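PDB 2E85: hydrogenase 3 maturation protease from Escherichia coli, which removes a 32-residue peptide from the C-terminus of the precursor of HycE, the large subunit of hydrogenase 3, during maturation of that enzyme. Local coordinates for residues D49-A52 with I53-L56; H93-L97 with N98-D102. The protein carries 1 engineered substitution. All coordinates share one frame; numbering follows the deposited sequence.

Contact 1: residues D49-A52 with I53-L56; sequences DIVA and IREL. With CA (calcium ion), chain E.
Ile53 N bonds back to Asp49 O, and the next three residues repeat the step, so that the two segments are linked by a run of i to i+4 alpha-helical hydrogen bonds. Arg54 N meets Ile50 O at 2.9 Å, almost straight at 166°. Glu55 N follows to Val51 O, and Leu56 N reaches Ala52 O at 3.0 Å along a more bent path, 143°.

On the side facing the second subunit, one water ties three residues of adjacent turns. It accepts from Arg54 NE at 2.9 Å, lying in the guanidinium plane at its edge, and donates to Val51 O as well as to Glu55 OE2, 2.8 Å away. The glutamate chain folds at chi2 (-54°) to bring its carboxylate round to this water, so the two opposite charges are linked through it. Arginine suits the spot because its long chain packs on Ile50, CG to CG2 at 4.2 Å, while the guanidinium reaches the second subunit: NH1 bonds to Asn98 OD1 there, and the group makes a cation-pi contact with Tyr99 of that subunit. Val51 CG2 lies obliquely beside Arg54 NH2, 4.1 Å away.

The apolar Ile53 and Leu56 instead press on strands 6-11 and 38-43, where branched aliphatic chains fill the interface between helix and sheet. At the start of the stretch, Asp49 reaches its carboxylate out to a calcium ion, bound through both oxygens, OD1 at 2.6 Å and OD2 at 2.5 Å. Two waters, Gly42 O, Ala45 O and Asn48 OD1 complete the coordination. The whole is an amphipathic helix in the beta-alpha-beta crossover from strand 38-43 to strand 60-66, with a calcium site in the loop that leads into it.

Contact 2: residues H93-L97 with N98-D102; sequences HNMPL and NYLID
Leu97 extends CG opposite its own backbone N (chi1 -174°), which carries the branch along the chain to Ile101, whose CG1 lies 4.0 Å from Leu97 CG. The two side chains cross at a slant, one helical turn apart, and beneath them Ile101 N bonds to Leu97 O at 3.1 Å. Asn98 swings its amide between the backbone N and the carbonyl carbon (chi1 81°), a rotamer uncommon in helices; OD1 then comes to 3.6 Å from Pro96 CB, and ND2 donates to Asp102 OD2 at 3.1 Å. That oxygen is met from above the carboxylate plane, though it lies close to the plane of the amide. Asparagine suits the place because it can donate and accept at once, its OD1 serving Arg54 of the second subunit. A leucine here would probably leave Arg54 NH1 of the second subunit and Asp102 OD2 without the amide's hydrogen bonds.

Pro96, whose ring restrains phi, leads the chain into the helix, and its O receives Tyr99 N at 3.1 Å, a bent bond (141°) with the donor above the carbonyl plane. Pro96 CG packs obliquely by the tyrosine ring at CD1, 4.2 Å away, while Tyr99 OH bonds to Asp107 of the second subunit. Just upstream, His93, a nickel ligand by similarity, stacks its ring on His93 of that subunit. On the inner side, Leu97 fits against Ile84 of helix 81-86 and Phe113 of strand 111-116, and Ile101 against Val111 and Phe113, so the start of helix 97-108 is lodged between a helix and the sheet.

In the fold
Contact 2 is the more buried of the two: six of its seven touching residues are buried, whereas in contact 1 three of eight are buried and two exposed. They belong to different helices, 50-56 and 97-108, which lie side by side, with Ile50 packing on Leu104 and Arg54 on Asp107. The centres are 15 Å apart and the segments do not touch within the chain. The two contacts meet instead across the subunit interface, where Pro96 of one copy packs on Ile50 of the other. Contact 1 sets calcium and water-bridged charge beside its apolar face; contact 2 is mainly apolar packing, its few polar ends turned to a helical neighbour or to the other subunit.

Contact 1: residues D49-A52 with I53-L56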
ATOM      1  N   ASP B  49      -2.815  -4.896  -7.630  1.00  9.20           N
ATOM      2  CA  ASP B  49      -4.120  -5.415  -8.063  1.00 10.24           C
ATOM      3  C   ASP B  49      -5.214  -4.394  -7.746  1.00  9.87           C
ATOM      4  O   ASP B  49      -6.364  -4.537  -8.170  1.00 10.59           O
ATOM      5  CB  ASP B  49      -4.442  -6.764  -7.385  1.00 10.29           C
ATOM      6  CG  ASP B  49      -3.314  -7.808  -7.570  1.00 11.14           C
ATOM      7  OD1 ASP B  49      -2.805  -7.964  -8.705  1.00 12.61           O
ATOM      8  OD2 ASP B  49      -2.916  -8.445  -6.566  1.00 12.43           O
ATOM      9  N   ILE B  50      -4.843  -3.375  -6.976  1.00 10.19           N
ATOM     10  CA  ILE B  50      -5.822  -2.402  -6.465  1.00 11.40           C
ATOM     11  C   ILE B  50      -6.513  -1.599  -7.571  1.00 11.58           C
ATOM     12  O   ILE B  50      -7.759  -1.455  -7.574  1.00 12.07           O
ATOM     13  CB  ILE B  50      -5.176  -1.457  -5.421  1.00 11.51           C
ATOM     14  CG1 ILE B  50      -4.721  -2.257  -4.197  1.00 14.67           C
ATOM     15  CG2 ILE B  50      -6.155  -0.367  -5.015  1.00 12.22           C
ATOM     16  CD1 ILE B  50      -5.810  -3.028  -3.400  1.00 14.79           C
ATOM     17  N   VAL B  51      -5.726  -1.095  -8.517  1.00 12.43           N
ATOM     18  CA  VAL B  51      -6.287  -0.262  -9.591  1.00 12.02           C
ATOM     19  C   VAL B  51      -7.392  -1.012 -10.365  1.00 12.32           C
ATOM     20  O   VAL B  51      -8.473  -0.452 -10.575  1.00 12.27           O
ATOM     21  CB  VAL B  51      -5.184   0.312 -10.509  1.00 12.46           C
ATOM     22  CG1 VAL B  51      -5.794   1.025 -11.721  1.00 13.30           C
ATOM     23  CG2 VAL B  51      -4.329   1.305  -9.710  1.00 13.45           C
ATOM     24  N   ALA B  52      -7.142  -2.275 -10.713  1.00 12.65           N
ATOM     25  CA  ALA B  52      -8.133  -3.098 -11.425  1.00 12.23           C
ATOM     26  C   ALA B  52      -9.382  -3.332 -10.601  1.00 11.67           C
ATOM     27  O   ALA B  52     -10.488  -3.253 -11.122  1.00 10.88           O
ATOM     28  CB  ALA B  52      -7.529  -4.437 -11.838  1.00 12.99           C
ATOM     29  N   ILE B  53      -9.197  -3.653  -9.322  1.00 10.14           N
ATOM     30  CA  ILE B  53     -10.339  -3.886  -8.434  1.00 10.23           C
ATOM     31  C   ILE B  53     -11.213  -2.637  -8.366  1.00  9.63           C
ATOM     32  O   ILE B  53     -12.425  -2.723  -8.492  1.00 10.13           O
ATOM     33  CB  ILE B  53      -9.891  -4.326  -7.041  1.00  9.38           C
ATOM     34  CG1 ILE B  53      -9.190  -5.692  -7.126  1.00 10.35           C
ATOM     35  CG2 ILE B  53     -11.109  -4.423  -6.079  1.00 10.27           C
ATOM     36  CD1 ILE B  53      -9.959  -6.861  -7.760  1.00 14.79           C
ATOM     37  N   ARG B  54     -10.603  -1.465  -8.201  1.00 10.59           N
ATOM     38  CA  ARG B  54     -11.401  -0.227  -8.111  1.00 11.46           C
ATOM     39  C   ARG B  54     -12.167   0.052  -9.401  1.00 11.84           C
ATOM     40  O   ARG B  54     -13.334   0.473  -9.354  1.00 11.86           O
ATOM     41  CB  ARG B  54     -10.525   0.981  -7.788  1.00 13.59           C
ATOM     42  CG  ARG B  54      -9.850   0.945  -6.457  1.00 16.01           C
ATOM     43  CD  ARG B  54      -9.190   2.302  -6.187  1.00 18.44           C
ATOM     44  NE  ARG B  54      -8.401   2.832  -7.313  1.00 18.96           N
ATOM     45  CZ  ARG B  54      -7.478   3.791  -7.196  1.00 18.92           C
ATOM     46  NH1 ARG B  54      -7.211   4.306  -5.998  1.00 19.28           N
ATOM     47  NH2 ARG B  54      -6.796   4.217  -8.262  1.00 16.06           N
ATOM     48  N   GLU B  55     -11.523  -0.218 -10.536  1.00 11.34           N
ATOM     49  CA  GLU B  55     -12.105  -0.016 -11.867  1.00 12.42           C
ATOM     50  C   GLU B  55     -13.273  -0.958 -12.152  1.00 12.88           C
ATOM     51  O   GLU B  55     -14.206  -0.597 -12.890  1.00 13.36           O
ATOM     52  CB  GLU B  55     -11.026  -0.117 -12.955  1.00 12.85           C
ATOM     53  CG  GLU B  55     -10.013   1.038 -12.941  1.00 17.11           C
ATOM     54  CD  GLU B  55     -10.676   2.413 -13.008  1.00 23.86           C
ATOM     55  OE1 GLU B  55     -11.528   2.615 -13.903  1.00 28.45           O
ATOM     56  OE2 GLU B  55     -10.352   3.287 -12.158  1.00 25.22           O
ATOM     57  N   LEU B  56     -13.236  -2.146 -11.540  1.00 11.28           N
ATOM     58  CA  LEU B  56     -14.337  -3.119 -11.634  1.00 11.54           C
ATOM     59  C   LEU B  56     -15.604  -2.619 -10.922  1.00 11.99           C
ATOM     60  O   LEU B  56     -16.715  -3.104 -11.207  1.00 11.71           O
ATOM     61  CB  LEU B  56     -13.886  -4.475 -11.092  1.00 11.43           C
ATOM     62  CG  LEU B  56     -13.037  -5.320 -12.046  1.00 10.72           C
ATOM     63  CD1 LEU B  56     -12.333  -6.445 -11.236  1.00 10.66           C
ATOM     64  CD2 LEU B  56     -13.876  -5.887 -13.206  1.00 10.76           C
TER
HETATM   65 CA    CA E1001      -0.596  -8.754  -7.545  1.00  9.18          CA
HETATM   66  O   HOH W   1      -8.507   2.559 -10.197  1.00 20.83           O
HETATM   67  O   HOH W   2      -0.092  -9.294  -9.925  1.00  9.97           O
HETATM   68  O   HOH W   3       1.733  -9.545  -7.366  1.00 10.25           O

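Contact 2: residues H93-L97 with N98-D102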
ATOM      1  N   HIS B  93       5.702  -6.500   0.611  1.00 14.22           N
ATOM      2  CA  HIS B  93       6.484  -5.259   0.470  1.00 15.11           C
ATOM      3  C   HIS B  93       6.564  -4.497   1.781  1.00 13.94           C
ATOM      4  O   HIS B  93       6.980  -3.324   1.828  1.00 14.32           O
ATOM      5  CB  HIS B  93       5.896  -4.370  -0.642  1.00 14.64           C
ATOM      6  CG  HIS B  93       5.888  -5.034  -1.982  1.00 16.24           C
ATOM      7  ND1 HIS B  93       7.042  -5.503  -2.575  1.00 18.79           N
ATOM      8  CD2 HIS B  93       4.878  -5.313  -2.841  1.00 17.56           C
ATOM      9  CE1 HIS B  93       6.743  -6.054  -3.738  1.00 19.07           C
ATOM     10  NE2 HIS B  93       5.438  -5.950  -3.925  1.00 18.81           N
ATOM     11  N   ASN B  94       6.125  -5.170   2.847  1.00 14.08           N
ATOM     12  CA  ASN B  94       6.027  -4.575   4.173  1.00 14.26           C
ATOM     13  C   ASN B  94       5.107  -3.365   4.273  1.00 14.53           C
ATOM     14  O   ASN B  94       5.310  -2.488   5.107  1.00 15.31           O
ATOM     15  CB  ASN B  94       7.398  -4.295   4.788  1.00 13.74           C
ATOM     16  CG  ASN B  94       8.039  -5.564   5.363  1.00 14.71           C
ATOM     17  OD1 ASN B  94       9.231  -5.791   5.227  1.00 20.29           O
ATOM     18  ND2 ASN B  94       7.235  -6.390   6.007  1.00 15.87           N
ATOM     19  N   MET B  95       4.073  -3.347   3.446  1.00 13.32           N
ATOM     20  CA  MET B  95       2.962  -2.423   3.629  1.00 13.39           C
ATOM     21  C   MET B  95       1.984  -3.044   4.634  1.00 13.80           C
ATOM     22  O   MET B  95       1.648  -4.231   4.513  1.00 12.13           O
ATOM     23  CB  MET B  95       2.318  -2.101   2.266  1.00 13.22           C
ATOM     24  CG  MET B  95       0.853  -2.202   2.094  1.00 15.72           C
ATOM     25  SD  MET B  95       0.337  -0.867   0.970  1.00 14.69           S
ATOM     26  CE  MET B  95       0.916   0.383   2.177  1.00 11.80           C
ATOM     27  N   PRO B  96       1.531  -2.262   5.628  1.00 13.60           N
ATOM     28  CA  PRO B  96       0.524  -2.848   6.526  1.00 14.21           C
ATOM     29  C   PRO B  96      -0.781  -3.167   5.791  1.00 13.73           C
ATOM     30  O   PRO B  96      -1.354  -2.330   5.098  1.00 12.48           O
ATOM     31  CB  PRO B  96       0.319  -1.773   7.603  1.00 14.63           C
ATOM     32  CG  PRO B  96       0.920  -0.532   7.056  1.00 14.97           C
ATOM     33  CD  PRO B  96       1.916  -0.898   6.020  1.00 14.95           C
ATOM     34  N   LEU B  97      -1.234  -4.404   5.916  1.00 13.97           N
ATOM     35  CA  LEU B  97      -2.389  -4.827   5.134  1.00 14.72           C
ATOM     36  C   LEU B  97      -3.660  -4.020   5.440  1.00 14.95           C
ATOM     37  O   LEU B  97      -4.498  -3.836   4.555  1.00 15.22           O
ATOM     38  CB  LEU B  97      -2.646  -6.324   5.320  1.00 14.20           C
ATOM     39  CG  LEU B  97      -3.747  -6.929   4.455  1.00 16.44           C
ATOM     40  CD1 LEU B  97      -3.497  -6.752   2.971  1.00 16.38           C
ATOM     41  CD2 LEU B  97      -3.939  -8.382   4.792  1.00 17.24           C
ATOM     42  N   ASN B  98      -3.805  -3.543   6.676  1.00 15.56           N
ATOM     43  CA  ASN B  98      -5.001  -2.797   7.060  1.00 17.24           C
ATOM     44  C   ASN B  98      -5.164  -1.537   6.220  1.00 18.27           C
ATOM     45  O   ASN B  98      -6.288  -1.111   5.969  1.00 18.38           O
ATOM     46  CB  ASN B  98      -5.026  -2.489   8.551  1.00 17.12           C
ATOM     47  CG  ASN B  98      -4.189  -1.289   8.915  1.00 17.84           C
ATOM     48  OD1 ASN B  98      -2.960  -1.351   8.948  1.00 17.59           O
ATOM     49  ND2 ASN B  98      -4.857  -0.170   9.174  1.00 18.33           N
ATOM     50  N   TYR B  99      -4.046  -0.968   5.763  1.00 18.98           N
ATOM     51  CA  TYR B  99      -4.101   0.225   4.902  1.00 19.54           C
ATOM     52  C   TYR B  99      -4.906  -0.063   3.638  1.00 19.06           C
ATOM     53  O   TYR B  99      -5.833   0.672   3.305  1.00 19.46           O
ATOM     54  CB  TYR B  99      -2.692   0.775   4.588  1.00 19.93           C
ATOM     55  CG  TYR B  99      -2.298   1.920   5.503  1.00 20.29           C
ATOM     56  CD1 TYR B  99      -2.572   1.861   6.864  1.00 21.84           C
ATOM     57  CD2 TYR B  99      -1.693   3.076   4.999  1.00 19.97           C
ATOM     58  CE1 TYR B  99      -2.239   2.912   7.720  1.00 22.82           C
ATOM     59  CE2 TYR B  99      -1.366   4.145   5.852  1.00 18.60           C
ATOM     60  CZ  TYR B  99      -1.635   4.050   7.206  1.00 18.83           C
ATOM     61  OH  TYR B  99      -1.327   5.073   8.074  1.00 22.93           O
ATOM     62  N   LEU B 100      -4.576  -1.163   2.970  1.00 17.29           N
ATOM     63  CA  LEU B 100      -5.272  -1.563   1.752  1.00 17.08           C
ATOM     64  C   LEU B 100      -6.714  -1.934   2.026  1.00 15.76           C
ATOM     65  O   LEU B 100      -7.596  -1.502   1.300  1.00 14.10           O
ATOM     66  CB  LEU B 100      -4.591  -2.747   1.095  1.00 17.51           C
ATOM     67  CG  LEU B 100      -3.145  -2.566   0.655  1.00 21.60           C
ATOM     68  CD1 LEU B 100      -2.309  -2.367   1.901  1.00 24.70           C
ATOM     69  CD2 LEU B 100      -2.692  -3.806  -0.097  1.00 23.17           C
ATOM     70  N   ILE B 101      -6.944  -2.733   3.071  1.00 14.62           N
ATOM     71  CA  ILE B 101      -8.309  -3.210   3.381  1.00 14.38           C
ATOM     72  C   ILE B 101      -9.234  -2.058   3.758  1.00 14.22           C
ATOM     73  O   ILE B 101     -10.363  -1.978   3.262  1.00 13.99           O
ATOM     74  CB  ILE B 101      -8.332  -4.247   4.542  1.00 14.92           C
ATOM     75  CG1 ILE B 101      -7.405  -5.430   4.232  1.00 17.38           C
ATOM     76  CG2 ILE B 101      -9.773  -4.730   4.818  1.00 15.25           C
ATOM     77  CD1 ILE B 101      -7.734  -6.272   2.974  1.00 14.79           C
ATOM     78  N   ASP B 102      -8.752  -1.187   4.647  1.00 13.43           N
ATOM     79  CA  ASP B 102      -9.562  -0.069   5.137  1.00 13.47           C
ATOM     80  C   ASP B 102      -9.947   0.870   3.980  1.00 12.44           C
ATOM     81  O   ASP B 102     -11.079   1.369   3.924  1.00 10.80           O
ATOM     82  CB  ASP B 102      -8.850   0.683   6.264  1.00 14.56           C
ATOM     83  CG  ASP B 102      -8.603  -0.185   7.508  1.00 18.56           C
ATOM     84  OD1 ASP B 102      -9.124  -1.344   7.585  1.00 24.12           O
ATOM     85  OD2 ASP B 102      -7.868   0.278   8.427  1.00 23.37           O
TER